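PDB 3RMG: octaprenyl-diphosphate synthase from Bacteroides thetaiotaomicron, which probably catalyses magnesium-dependent prenyl transfer, condensing isopentenyl diphosphate with an allylic diphosphate to make longer polyprenyl diphosphates. Local coordinates for residues L56-L61 with E183-S188; L76-T81 with L119-V124; V165-I170 with L238-L243; R200-Y205 with D300-L305; Q211-I216 with R289-Y294. All coordinates share one frame; numbering follows the deposited sequence.

Interaction 1 (L56-L61 with E183-S188); sequences LLVARL and EAAALS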
# COMPACT_ATOMS: atom_id res chain seq x y z
N LEU A 56 -6.63 -4.43 23.00
CA LEU A 56 -6.13 -4.41 24.36
C LEU A 56 -6.95 -5.33 25.26
O LEU A 56 -6.38 -6.15 25.99
CB LEU A 56 -6.07 -2.98 24.92
CG LEU A 56 -5.24 -2.04 24.04
CD1 LEU A 56 -5.24 -0.63 24.56
CD2 LEU A 56 -3.81 -2.55 23.90
N LEU A 57 -8.28 -5.20 25.22
CA LEU A 57 -9.11 -6.06 26.08
C LEU A 57 -8.88 -7.54 25.80
O LEU A 57 -8.70 -8.33 26.73
CB LEU A 57 -10.60 -5.70 26.01
CG LEU A 57 -11.04 -4.34 26.56
CD1 LEU A 57 -12.47 -4.07 26.22
CD2 LEU A 57 -10.85 -4.22 28.06
N VAL A 58 -8.88 -7.94 24.52
CA VAL A 58 -8.70 -9.37 24.18
C VAL A 58 -7.37 -9.91 24.69
O VAL A 58 -7.30 -11.02 25.20
CB VAL A 58 -8.80 -9.63 22.63
CG1 VAL A 58 -8.25 -11.03 22.25
CG2 VAL A 58 -10.21 -9.51 22.20
N ALA A 59 -6.30 -9.13 24.54
CA ALA A 59 -4.99 -9.57 25.01
C ALA A 59 -5.01 -9.77 26.52
O ALA A 59 -4.46 -10.75 27.05
CB ALA A 59 -3.89 -8.58 24.61
N ARG A 60 -5.69 -8.86 27.21
CA ARG A 60 -5.80 -8.93 28.66
C ARG A 60 -6.63 -10.12 29.13
O ARG A 60 -6.54 -10.54 30.29
CB ARG A 60 -6.30 -7.61 29.25
CG ARG A 60 -5.23 -6.49 29.26
CD ARG A 60 -4.13 -6.72 30.31
NE ARG A 60 -4.70 -6.79 31.65
CZ ARG A 60 -5.03 -5.72 32.37
NH1 ARG A 60 -4.83 -4.50 31.89
NH2 ARG A 60 -5.57 -5.87 33.58
N LEU A 61 -7.43 -10.71 28.24
CA LEU A 61 -8.06 -11.99 28.59
C LEU A 61 -7.00 -13.04 28.89
O LEU A 61 -7.21 -13.91 29.72
CB LEU A 61 -8.97 -12.51 27.48
CG LEU A 61 -10.33 -11.84 27.29
CD1 LEU A 61 -11.03 -12.45 26.09
CD2 LEU A 61 -11.16 -12.00 28.56
N GLU A 183 -7.87 -11.43 16.72
CA GLU A 183 -6.94 -12.51 16.41
C GLU A 183 -5.49 -12.11 16.68
O GLU A 183 -4.73 -12.85 17.32
CB GLU A 183 -7.08 -12.98 14.96
CG GLU A 183 -6.31 -14.29 14.67
CD GLU A 183 -6.46 -14.76 13.24
OE1 GLU A 183 -5.99 -15.87 12.95
OE2 GLU A 183 -7.06 -14.04 12.40
N ALA A 184 -5.12 -10.94 16.18
CA ALA A 184 -3.79 -10.39 16.43
C ALA A 184 -3.55 -10.16 17.92
O ALA A 184 -2.44 -10.39 18.43
CB ALA A 184 -3.61 -9.08 15.66
N ALA A 185 -4.59 -9.71 18.63
CA ALA A 185 -4.45 -9.52 20.08
C ALA A 185 -3.99 -10.81 20.75
O ALA A 185 -3.07 -10.78 21.56
CB ALA A 185 -5.75 -8.99 20.72
N ALA A 186 -4.61 -11.94 20.40
CA ALA A 186 -4.25 -13.26 20.97
C ALA A 186 -2.87 -13.77 20.54
O ALA A 186 -2.08 -14.19 21.37
CB ALA A 186 -5.34 -14.32 20.63
N LEU A 187 -2.57 -13.75 19.25
CA LEU A 187 -1.23 -14.08 18.80
C LEU A 187 -0.15 -13.27 19.55
O LEU A 187 0.92 -13.80 19.87
CB LEU A 187 -1.09 -13.85 17.30
CG LEU A 187 -1.92 -14.77 16.41
CD1 LEU A 187 -2.06 -14.16 15.00
CD2 LEU A 187 -1.35 -16.18 16.36
N SER A 188 -0.44 -12.01 19.84
CA SER A 188 0.56 -11.11 20.44
C SER A 188 0.97 -11.51 21.85
O SER A 188 2.03 -11.11 22.31
CB SER A 188 0.06 -9.66 20.44
OG SER A 188 -0.87 -9.43 21.49
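V58 and A59 face A185 across two closely spaced helices. One methyl of V58, CG1, lies 3.6 Å from A185 CB and also looks onto the backbone of A186; with V58 CG1 anti to the backbone N (chi1 165°), the branch is brought over the alanine methyl. A59 adds its CB alongside, 4.3 Å from A185 CB and 3.8 Å from A185 O, so the alanine is met by side chains from two successive residues. Because these groups are so small, the backbones come near: A59 CA and A185 CA are 5.0 Å apart, and the axes of the short segments approach to 8.0 Å at a crossing angle of -40°. This is small-residue helix packing within the all-helical isoprenoid synthase fold, joining helix 50-62 to helix 174-188, and no hydrogen bond spans it. In the next shell, S188 folds back one turn, its OG donating to A185 O at 2.6 Å from a position tilted 30° out of the carbonyl plane. S188 OG is also hydrogen-bonded to T69, so the hydroxyl links helix 174-188 to helix 67-90. A186 rests on V196, while L57 and L61 turn to helix 309-323.

Interaction 2 (L76-T81 with L119-V124); sequences LELLHT and LATSLV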
# COMPACT_ATOMS: atom_id res chain seq x y z
N LEU A 76 -2.85 -2.53 12.44
CA LEU A 76 -4.19 -2.73 11.91
C LEU A 76 -4.95 -1.41 11.81
O LEU A 76 -5.68 -1.19 10.86
CB LEU A 76 -4.96 -3.76 12.74
CG LEU A 76 -4.54 -5.22 12.51
CD1 LEU A 76 -5.18 -6.13 13.52
CD2 LEU A 76 -4.85 -5.70 11.09
N GLU A 77 -4.74 -0.53 12.77
CA GLU A 77 -5.36 0.79 12.70
C GLU A 77 -4.82 1.61 11.51
O GLU A 77 -5.57 2.34 10.86
CB GLU A 77 -5.18 1.53 14.02
CG GLU A 77 -6.13 2.70 14.21
CD GLU A 77 -7.56 2.27 14.48
OE1 GLU A 77 -7.81 1.05 14.58
OE2 GLU A 77 -8.44 3.14 14.60
N LEU A 78 -3.53 1.50 11.23
CA LEU A 78 -2.97 2.16 10.06
C LEU A 78 -3.54 1.59 8.75
O LEU A 78 -3.83 2.34 7.81
CB LEU A 78 -1.44 2.03 10.06
CG LEU A 78 -0.75 2.79 11.19
CD1 LEU A 78 0.75 2.54 11.19
CD2 LEU A 78 -1.07 4.26 11.09
N LEU A 79 -3.68 0.27 8.69
CA LEU A 79 -4.24 -0.38 7.50
C LEU A 79 -5.65 0.14 7.22
O LEU A 79 -6.00 0.45 6.07
CB LEU A 79 -4.25 -1.90 7.67
CG LEU A 79 -4.95 -2.74 6.60
CD1 LEU A 79 -4.37 -2.43 5.24
CD2 LEU A 79 -4.79 -4.22 6.91
N HIS A 80 -6.46 0.22 8.27
CA HIS A 80 -7.81 0.73 8.17
C HIS A 80 -7.81 2.18 7.71
O HIS A 80 -8.51 2.56 6.77
CB HIS A 80 -8.48 0.63 9.53
CG HIS A 80 -9.82 1.29 9.60
ND1 HIS A 80 -10.85 0.97 8.74
CD2 HIS A 80 -10.31 2.23 10.44
CE1 HIS A 80 -11.92 1.69 9.04
NE2 HIS A 80 -11.62 2.46 10.08
N THR A 81 -7.00 3.01 8.37
CA THR A 81 -6.92 4.40 7.99
C THR A 81 -6.53 4.56 6.54
O THR A 81 -7.10 5.38 5.82
CB THR A 81 -5.90 5.17 8.84
OG1 THR A 81 -6.02 4.78 10.22
CG2 THR A 81 -6.15 6.67 8.72
N LEU A 119 0.01 2.83 4.62
CA LEU A 119 -0.01 1.40 4.31
C LEU A 119 1.34 0.73 4.51
O LEU A 119 1.43 -0.43 4.94
CB LEU A 119 -0.47 1.24 2.87
CG LEU A 119 -1.14 -0.04 2.41
CD1 LEU A 119 -2.45 -0.25 3.15
CD2 LEU A 119 -1.39 0.09 0.92
N ALA A 120 2.41 1.44 4.17
CA ALA A 120 3.75 0.91 4.41
C ALA A 120 4.05 0.99 5.90
O ALA A 120 4.54 0.04 6.51
CB ALA A 120 4.79 1.69 3.61
N THR A 121 3.77 2.14 6.50
CA THR A 121 3.98 2.27 7.93
C THR A 121 3.22 1.13 8.63
O THR A 121 3.77 0.44 9.50
CB THR A 121 3.56 3.65 8.45
OG1 THR A 121 4.27 4.65 7.71
CG2 THR A 121 3.90 3.78 9.93
N SER A 122 1.97 0.90 8.21
CA SER A 122 1.21 -0.23 8.75
C SER A 122 2.04 -1.51 8.74
O SER A 122 2.07 -2.25 9.73
CB SER A 122 -0.09 -0.43 7.96
OG SER A 122 -0.97 0.66 8.16
N LEU A 123 2.74 -1.76 7.63
CA LEU A 123 3.56 -2.98 7.51
C LEU A 123 4.80 -3.03 8.42
O LEU A 123 5.17 -4.09 8.94
CB LEU A 123 3.98 -3.18 6.04
N VAL A 124 5.44 -1.87 8.59
CA VAL A 124 6.56 -1.72 9.51
C VAL A 124 6.13 -2.14 10.91
O VAL A 124 6.79 -2.96 11.57
CB VAL A 124 7.06 -0.26 9.56
CG1 VAL A 124 8.22 -0.12 10.57
CG2 VAL A 124 7.46 0.21 8.18
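L78 and S122 lie opposite each other where two antiparallel helices pack closely, their CA atoms 5.0 Å apart. L78 packs on S122 and T121: its CB is 3.5 Å from S122 CB, and its CD1 reaches on to T121 CG2 at 3.6 Å and to the backbone N of S122. The CG of L78 is anti to its carbonyl carbon (chi1 -67°), which sets it beside the serine; chi2 of 176° then carries CD1 on to T121. S122 was modelled in two conformers, and in this one OG stands implausibly close to L78 CB, so its exact position is doubtful, and the bond it appears to make to L118 O on its own helix is no firmer. The small serine lets the axes of the short segments approach to 7.9 Å at 166°. Helix 67-90, which carries L78, leads into the DDVVD sequence, the first aspartate-rich motif of the FPP/GGPP synthase family, and helix 102-128 lines the dimer interface. L79, on the other flank of S122, extends CD1 to L119 CD1 at 3.6 Å, the two leucine chains crossing obliquely. L119 in turn packs on L119 of the second subunit, while T121 OG1 is hydrogen-bonded to Q143 of that subunit. Within helix 67-90, T81 OG1 donates to E77 O at 2.6 Å, and the T81 backbone N-H reaches the same oxygen from the opposite face of its plane.

Interaction 3 (V165-I170 with L238-L243); sequences VYFDVI and LTLPAL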
# COMPACT_ATOMS: atom_id res chain seq x y z
N VAL A 165 -25.49 -12.35 0.67
CA VAL A 165 -24.47 -11.57 -0.01
C VAL A 165 -24.05 -10.38 0.86
O VAL A 165 -22.89 -9.96 0.86
CB VAL A 165 -24.94 -11.08 -1.39
CG1 VAL A 165 -23.84 -10.26 -2.05
CG2 VAL A 165 -25.34 -12.27 -2.26
N TYR A 166 -25.01 -9.84 1.60
CA TYR A 166 -24.77 -8.69 2.45
C TYR A 166 -23.78 -9.03 3.57
O TYR A 166 -22.84 -8.28 3.84
CB TYR A 166 -26.10 -8.24 3.03
CG TYR A 166 -26.03 -7.26 4.17
CD1 TYR A 166 -25.58 -5.96 3.98
CD2 TYR A 166 -26.49 -7.61 5.44
CE1 TYR A 166 -25.56 -5.05 5.02
CE2 TYR A 166 -26.46 -6.71 6.49
CZ TYR A 166 -26.00 -5.43 6.27
OH TYR A 166 -25.99 -4.53 7.32
N PHE A 167 -24.01 -10.18 4.20
CA PHE A 167 -23.19 -10.65 5.30
C PHE A 167 -21.81 -11.09 4.85
O PHE A 167 -20.82 -10.84 5.53
CB PHE A 167 -23.89 -11.78 6.02
CG PHE A 167 -24.97 -11.31 6.92
CD1 PHE A 167 -26.28 -11.68 6.71
CD2 PHE A 167 -24.67 -10.48 7.98
CE1 PHE A 167 -27.27 -11.24 7.55
CE2 PHE A 167 -25.66 -10.03 8.82
CZ PHE A 167 -26.96 -10.42 8.60
N ASP A 168 -21.77 -11.74 3.70
CA ASP A 168 -20.51 -12.13 3.11
C ASP A 168 -19.60 -10.92 2.92
O ASP A 168 -18.42 -10.98 3.20
CB ASP A 168 -20.73 -12.83 1.78
CG ASP A 168 -19.48 -13.50 1.27
OD1 ASP A 168 -18.86 -14.26 2.06
OD2 ASP A 168 -19.11 -13.28 0.10
N VAL A 169 -20.17 -9.82 2.44
CA VAL A 169 -19.41 -8.60 2.20
C VAL A 169 -18.88 -8.00 3.51
O VAL A 169 -17.72 -7.59 3.59
CB VAL A 169 -20.27 -7.53 1.50
CG1 VAL A 169 -19.50 -6.21 1.39
CG2 VAL A 169 -20.74 -8.03 0.13
N ILE A 170 -19.75 -7.92 4.51
CA ILE A 170 -19.34 -7.49 5.84
C ILE A 170 -18.21 -8.39 6.41
O ILE A 170 -17.20 -7.89 6.91
CB ILE A 170 -20.53 -7.49 6.80
CG1 ILE A 170 -21.57 -6.45 6.37
CG2 ILE A 170 -20.06 -7.24 8.22
CD1 ILE A 170 -22.89 -6.53 7.18
N LEU A 238 -27.80 -1.64 -0.87
CA LEU A 238 -29.01 -2.01 -0.14
C LEU A 238 -28.64 -2.83 1.10
O LEU A 238 -28.22 -3.99 0.99
CB LEU A 238 -29.94 -2.84 -1.03
CG LEU A 238 -30.59 -2.17 -2.24
CD1 LEU A 238 -31.53 -3.15 -2.92
CD2 LEU A 238 -31.34 -0.92 -1.82
N THR A 239 -28.80 -2.23 2.28
CA THR A 239 -28.37 -2.85 3.52
C THR A 239 -29.50 -3.62 4.19
O THR A 239 -30.64 -3.59 3.74
CB THR A 239 -27.78 -1.81 4.50
OG1 THR A 239 -28.81 -0.92 4.94
CG2 THR A 239 -26.64 -1.01 3.85
N LEU A 240 -29.17 -4.31 5.28
CA LEU A 240 -30.07 -5.30 5.85
C LEU A 240 -31.53 -4.86 5.92
O LEU A 240 -32.42 -5.60 5.53
CB LEU A 240 -29.59 -5.75 7.23
CG LEU A 240 -30.27 -7.04 7.70
CD1 LEU A 240 -30.01 -8.15 6.69
CD2 LEU A 240 -29.81 -7.46 9.10
N PRO A 241 -31.78 -3.65 6.45
CA PRO A 241 -33.18 -3.24 6.66
C PRO A 241 -33.98 -3.25 5.35
O PRO A 241 -35.04 -3.87 5.27
CB PRO A 241 -33.04 -1.81 7.21
CG PRO A 241 -31.62 -1.72 7.73
CD PRO A 241 -30.82 -2.60 6.82
N ALA A 242 -33.45 -2.58 4.33
CA ALA A 242 -34.08 -2.57 3.02
C ALA A 242 -34.29 -4.00 2.54
O ALA A 242 -35.42 -4.43 2.30
CB ALA A 242 -33.22 -1.78 2.02
N LEU A 243 -33.19 -4.74 2.42
CA LEU A 243 -33.26 -6.12 1.97
C LEU A 243 -34.40 -6.84 2.66
O LEU A 243 -35.12 -7.60 2.04
CB LEU A 243 -31.94 -6.84 2.26
CG LEU A 243 -30.72 -6.31 1.51
CD1 LEU A 243 -29.45 -7.01 1.98
CD2 LEU A 243 -30.90 -6.44 -0.01
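Y166 lays its ring against the first turn of helix 240-249, with the backbone N of L240 held 3.5 Å above one face, offset toward the rim. CE2 on that rim meets L240 CB at 3.4 Å, and the leucine chain crosses the tyrosine at about a right angle. The ring reaches this place because Y166 CG is anti to the backbone N (chi1 167°). L240 likewise has CG anti to its backbone N (chi1 -164°). Of its two methyls, CD1 touches the Y166 ring at CD2 and CE2, while CD2 reaches F167 CZ at 4.1 Å. I170 CD1, from one turn on, lies 3.4 Å above the opposite face of the tyrosine, offset toward the rim. F167 turns a face to Y166, whose CD2 stands 4.0 Å above the centre of the F167 ring. Closer to its own backbone, Y166 packs CB on L243 CD1 at 3.7 Å, and its CE1 approaches T239 CA at 3.9 Å. The hydroxyl is very close to D215 OD2, in the second aspartate-rich sequence, DDIFD, and is probably hydrogen-bonded to it. An alanine in place of Y166 would probably leave D215 without this likely hydroxyl mate and open a gap between L240 and I170. T239 OG1, just ahead of the helix, shares a hydrogen bond with the hydroxyl of Y219. Helix 163-172 meets helix 240-249 beside helix 193-217, where I212 touches Y166 and F167, and helix 283-302, whose T290 touches F167 and L240.

Interaction 4 (R200-Y205 with D300-L305); sequences RLLGEY and DLLAAL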
# COMPACT_ATOMS: atom_id res chain seq x y z
N ARG A 200 -10.70 -14.61 17.21
CA ARG A 200 -11.11 -14.25 15.84
C ARG A 200 -12.63 -14.26 15.67
O ARG A 200 -13.22 -13.29 15.19
CB ARG A 200 -10.46 -15.17 14.79
CG ARG A 200 -10.60 -14.65 13.32
CD ARG A 200 -10.74 -15.81 12.31
NE ARG A 200 -12.01 -16.51 12.53
CZ ARG A 200 -13.18 -16.16 11.98
NH1 ARG A 200 -13.23 -15.12 11.14
NH2 ARG A 200 -14.29 -16.84 12.25
N LEU A 201 -13.28 -15.35 16.05
CA LEU A 201 -14.75 -15.42 16.00
C LEU A 201 -15.42 -14.31 16.83
O LEU A 201 -16.33 -13.62 16.37
CB LEU A 201 -15.21 -16.77 16.50
CG LEU A 201 -16.67 -17.12 16.30
CD1 LEU A 201 -17.05 -16.89 14.84
CD2 LEU A 201 -16.93 -18.56 16.74
N LEU A 202 -14.98 -14.15 18.07
CA LEU A 202 -15.40 -13.02 18.89
C LEU A 202 -15.34 -11.70 18.11
O LEU A 202 -16.32 -10.98 18.02
CB LEU A 202 -14.51 -12.90 20.12
CG LEU A 202 -14.95 -11.78 21.06
CD1 LEU A 202 -16.41 -12.02 21.50
CD2 LEU A 202 -14.02 -11.72 22.26
N GLY A 203 -14.17 -11.38 17.55
CA GLY A 203 -14.02 -10.10 16.89
C GLY A 203 -14.92 -10.03 15.68
O GLY A 203 -15.45 -8.96 15.33
N GLU A 204 -15.09 -11.16 15.02
CA GLU A 204 -15.95 -11.17 13.85
C GLU A 204 -17.38 -10.87 14.28
O GLU A 204 -18.05 -10.06 13.64
CB GLU A 204 -15.87 -12.49 13.09
CG GLU A 204 -16.89 -12.58 11.95
CD GLU A 204 -16.67 -13.79 11.08
OE1 GLU A 204 -17.49 -14.74 11.14
OE2 GLU A 204 -15.66 -13.81 10.35
N TYR A 205 -17.87 -11.53 15.33
CA TYR A 205 -19.23 -11.25 15.77
C TYR A 205 -19.39 -9.76 16.09
O TYR A 205 -20.41 -9.14 15.75
CB TYR A 205 -19.62 -12.06 17.00
CG TYR A 205 -19.92 -13.51 16.70
CD1 TYR A 205 -19.80 -14.48 17.69
CD2 TYR A 205 -20.29 -13.93 15.42
CE1 TYR A 205 -20.08 -15.82 17.43
CE2 TYR A 205 -20.56 -15.26 15.16
CZ TYR A 205 -20.46 -16.20 16.17
OH TYR A 205 -20.73 -17.52 15.92
N ASP A 300 -22.46 -15.68 24.47
CA ASP A 300 -22.35 -17.10 24.64
C ASP A 300 -20.90 -17.56 24.46
O ASP A 300 -20.45 -18.46 25.15
CB ASP A 300 -23.28 -17.82 23.67
CG ASP A 300 -24.73 -17.78 24.11
OD1 ASP A 300 -25.59 -18.22 23.33
OD2 ASP A 300 -25.01 -17.31 25.25
N LEU A 301 -20.17 -16.91 23.56
CA LEU A 301 -18.76 -17.26 23.37
C LEU A 301 -17.97 -16.91 24.61
O LEU A 301 -17.16 -17.72 25.08
CB LEU A 301 -18.14 -16.51 22.19
CG LEU A 301 -17.71 -17.18 20.88
CD1 LEU A 301 -16.78 -16.21 20.19
CD2 LEU A 301 -17.01 -18.53 21.04
N LEU A 302 -18.18 -15.70 25.12
CA LEU A 302 -17.50 -15.22 26.34
C LEU A 302 -17.81 -16.05 27.60
O LEU A 302 -17.01 -16.05 28.55
CB LEU A 302 -17.85 -13.75 26.62
CG LEU A 302 -17.16 -12.73 25.70
CD1 LEU A 302 -17.76 -11.36 25.87
CD2 LEU A 302 -15.68 -12.71 25.99
N ALA A 303 -18.95 -16.73 27.63
CA ALA A 303 -19.34 -17.51 28.81
C ALA A 303 -18.42 -18.71 29.06
O ALA A 303 -18.52 -19.36 30.09
CB ALA A 303 -20.82 -17.97 28.72
N ALA A 304 -17.51 -19.00 28.13
CA ALA A 304 -16.54 -20.07 28.32
C ALA A 304 -15.36 -19.59 29.18
O ALA A 304 -14.60 -20.40 29.71
CB ALA A 304 -16.03 -20.59 26.98
N LEU A 305 -15.22 -18.28 29.33
CA LEU A 305 -14.17 -17.68 30.14
C LEU A 305 -14.67 -17.49 31.56
O LEU A 305 -15.85 -17.26 31.76
CB LEU A 305 -13.78 -16.33 29.55
CG LEU A 305 -13.15 -16.36 28.16
CD1 LEU A 305 -12.82 -14.95 27.69
CD2 LEU A 305 -11.91 -17.21 28.19
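L301 pushes CD1 over the backbone of L202, 3.5 Å from L202 N and 3.7 Å from L202 CA. The contact packs helix 193-217 against the C-terminal part of helix 283-302, two long helices of the isoprenoid synthase fold, and it is wholly apolar. The same methyl also touches side chains of the facing helix: L202 CB and L201 CG both lie 4.0 Å away, and Y205 CD1 lies a little farther off. One leucine tip therefore fits among three residues spread over a single turn. The L301 chi1 of -111° lies away from a staggered position, which may reflect some strain. Deeper in, L202 CD2 meets L302 CD2 at 4.2 Å; both of these leucines are buried, whereas L201, Y205 and L301 are partly exposed and each also touches a crystal neighbour. L201 has a further role along its own helix, with CD1 lying 3.7 Å above one face of the Y205 ring and offset toward the rim. A type I turn runs from L302 to L305, and F198 touches both L301 and L305. On the side of helix 193-217 turned toward helix 174-188, R200 forms a salt bridge to E204 one turn on: NH1 donates to OE2 over 2.9 Å at 159°, with OE2 in the guanidinium plane but NH1 above the carboxylate plane.

Interaction 5 (Q211-I216 with R289-Y294); sequences QIKDDI and RTIEQY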
# COMPACT_ATOMS: atom_id res chain seq x y z
N GLN A 211 -21.04 -3.18 12.14
CA GLN A 211 -21.35 -2.81 10.76
C GLN A 211 -22.85 -2.63 10.52
O GLN A 211 -23.26 -1.69 9.85
CB GLN A 211 -20.81 -3.84 9.78
CG GLN A 211 -20.94 -3.38 8.34
CD GLN A 211 -20.37 -1.98 8.16
OE1 GLN A 211 -19.18 -1.75 8.37
NE2 GLN A 211 -21.23 -1.04 7.79
N ILE A 212 -23.65 -3.55 11.04
CA ILE A 212 -25.09 -3.48 10.92
C ILE A 212 -25.62 -2.24 11.65
O ILE A 212 -26.50 -1.54 11.13
CB ILE A 212 -25.76 -4.73 11.49
CG1 ILE A 212 -25.51 -5.93 10.57
CG2 ILE A 212 -27.24 -4.53 11.62
CD1 ILE A 212 -25.99 -7.28 11.19
N LYS A 213 -25.08 -1.96 12.84
CA LYS A 213 -25.42 -0.73 13.55
C LYS A 213 -25.23 0.49 12.66
O LYS A 213 -26.11 1.34 12.56
CB LYS A 213 -24.56 -0.58 14.81
CG LYS A 213 -25.22 -1.11 16.07
CD LYS A 213 -26.14 -0.07 16.70
CE LYS A 213 -27.49 -0.01 15.99
NZ LYS A 213 -28.50 0.77 16.77
N ASP A 214 -24.07 0.59 12.02
CA ASP A 214 -23.77 1.69 11.13
C ASP A 214 -24.73 1.78 9.95
O ASP A 214 -25.09 2.88 9.54
CB ASP A 214 -22.34 1.59 10.60
CG ASP A 214 -21.40 2.55 11.28
OD1 ASP A 214 -21.86 3.30 12.17
OD2 ASP A 214 -20.21 2.56 10.92
N ASP A 215 -25.10 0.64 9.38
CA ASP A 215 -26.00 0.62 8.23
C ASP A 215 -27.37 1.19 8.60
O ASP A 215 -28.01 1.86 7.80
CB ASP A 215 -26.15 -0.80 7.69
CG ASP A 215 -24.90 -1.30 6.98
OD1 ASP A 215 -23.96 -0.50 6.78
OD2 ASP A 215 -24.87 -2.49 6.61
N ILE A 216 -27.82 0.92 9.82
CA ILE A 216 -29.07 1.45 10.31
C ILE A 216 -29.04 2.98 10.40
O ILE A 216 -29.96 3.66 9.96
CB ILE A 216 -29.43 0.85 11.67
CG1 ILE A 216 -30.00 -0.56 11.49
CG2 ILE A 216 -30.41 1.75 12.41
CD1 ILE A 216 -30.02 -1.39 12.76
N ARG A 289 -33.04 -6.89 15.50
CA ARG A 289 -33.18 -8.26 15.99
C ARG A 289 -31.96 -9.12 15.60
O ARG A 289 -31.53 -9.98 16.35
CB ARG A 289 -34.48 -8.90 15.50
CG ARG A 289 -35.57 -8.95 16.56
CD ARG A 289 -36.95 -8.72 15.98
NE ARG A 289 -37.19 -9.51 14.77
CZ ARG A 289 -37.99 -9.11 13.78
NH1 ARG A 289 -38.59 -7.93 13.85
NH2 ARG A 289 -38.16 -9.87 12.70
N THR A 290 -31.42 -8.87 14.42
CA THR A 290 -30.26 -9.59 13.94
C THR A 290 -29.01 -9.25 14.78
O THR A 290 -28.27 -10.14 15.21
CB THR A 290 -30.03 -9.28 12.46
OG1 THR A 290 -31.16 -9.76 11.72
CG2 THR A 290 -28.77 -9.95 11.93
N ILE A 291 -28.80 -7.95 15.01
CA ILE A 291 -27.75 -7.49 15.90
C ILE A 291 -27.81 -8.24 17.23
O ILE A 291 -26.78 -8.69 17.75
CB ILE A 291 -27.85 -5.97 16.14
CG1 ILE A 291 -27.42 -5.21 14.88
CG2 ILE A 291 -26.99 -5.53 17.32
CD1 ILE A 291 -27.67 -3.72 14.97
N GLU A 292 -29.01 -8.37 17.78
CA GLU A 292 -29.24 -9.05 19.05
C GLU A 292 -28.80 -10.51 18.97
O GLU A 292 -28.22 -11.05 19.91
CB GLU A 292 -30.74 -8.99 19.39
CG GLU A 292 -31.06 -8.66 20.83
CD GLU A 292 -30.35 -7.42 21.30
OE1 GLU A 292 -30.12 -6.52 20.47
OE2 GLU A 292 -30.01 -7.35 22.51
N GLN A 293 -29.07 -11.16 17.85
CA GLN A 293 -28.65 -12.53 17.65
C GLN A 293 -27.12 -12.65 17.70
O GLN A 293 -26.59 -13.54 18.37
CB GLN A 293 -29.18 -13.09 16.33
CG GLN A 293 -30.65 -13.48 16.34
CD GLN A 293 -31.25 -13.53 14.93
OE1 GLN A 293 -32.47 -13.53 14.76
NE2 GLN A 293 -30.39 -13.55 13.92
N TYR A 294 -26.43 -11.77 16.99
CA TYR A 294 -24.97 -11.83 16.96
C TYR A 294 -24.34 -11.44 18.29
O TYR A 294 -23.31 -11.98 18.68
CB TYR A 294 -24.39 -11.00 15.81
CG TYR A 294 -24.41 -11.74 14.51
CD1 TYR A 294 -23.42 -12.68 14.20
CD2 TYR A 294 -25.41 -11.52 13.57
CE1 TYR A 294 -23.45 -13.37 13.00
CE2 TYR A 294 -25.45 -12.21 12.36
CZ TYR A 294 -24.48 -13.13 12.09
OH TYR A 294 -24.51 -13.81 10.91
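T290 opens the contact by setting its methyl CG2 3.9 Å from I212 CD1, the two side chains crossing at about a right angle. The segments run antiparallel at 166°, and their axes stay 10.2 Å apart, a spacing filled by branched side chains. Helix 193-217 carries here the start of DDIFD, the second aspartate-rich motif of the FPP/GGPP synthase family, which in relatives binds magnesium and diphosphate; helix 283-302 packs on the face that bears I212 and I216. T290 OG1 is turned to its own helix and bonded to Y286 O. I291 comes next and makes most of the contact. It slides past I212 in the opposite direction, its CG1 only 3.3 Å from I212 CG2, tighter than ordinary van der Waals packing. CG1 of I291, anti to its carbonyl carbon (chi1 -72°), is set against I212, and an extended chi2 carries CD1 on to lie 3.7 Å from K213 CG, where the bent lysine chain crosses it at about a right angle. I291 CD1 also meets I216 CD1 tip to tip at 4.0 Å. An alanine at I291 would probably open a gap among I212, K213 and I216, leaving I212 CG2 and the two neighbours without the carbons they pack on. Y294, a turn later, points its CB toward the facing helix but packs on I208 and C209, just before Q211. On helix 193-217 itself, Q211 NE2 donates to D215 OD1 at 3.0 Å and 142°, approaching from above the carboxylate plane.

The touching residues of interactions 1 and 5 are all buried, but small residues bring the helices close in interaction 1, whereas isoleucines hold them apart in interaction 5. Interactions 2 and 3 are buried but include partly exposed residues. Interaction 5 shares helices 193-217 and 283-302 with interaction 4, which is only partly buried; the two are joined by Y205 packing on Y294. Interaction 3 alone is built on an aromatic ring, and it meets interaction 5 at the second aspartate-rich motif. Interaction 2 alone reaches the second subunit, yet it touches interaction 1 where L76 packs on A184. Interactions 1 and 4 adjoin through L61 and L305. No hydrogen bond crosses any of the five.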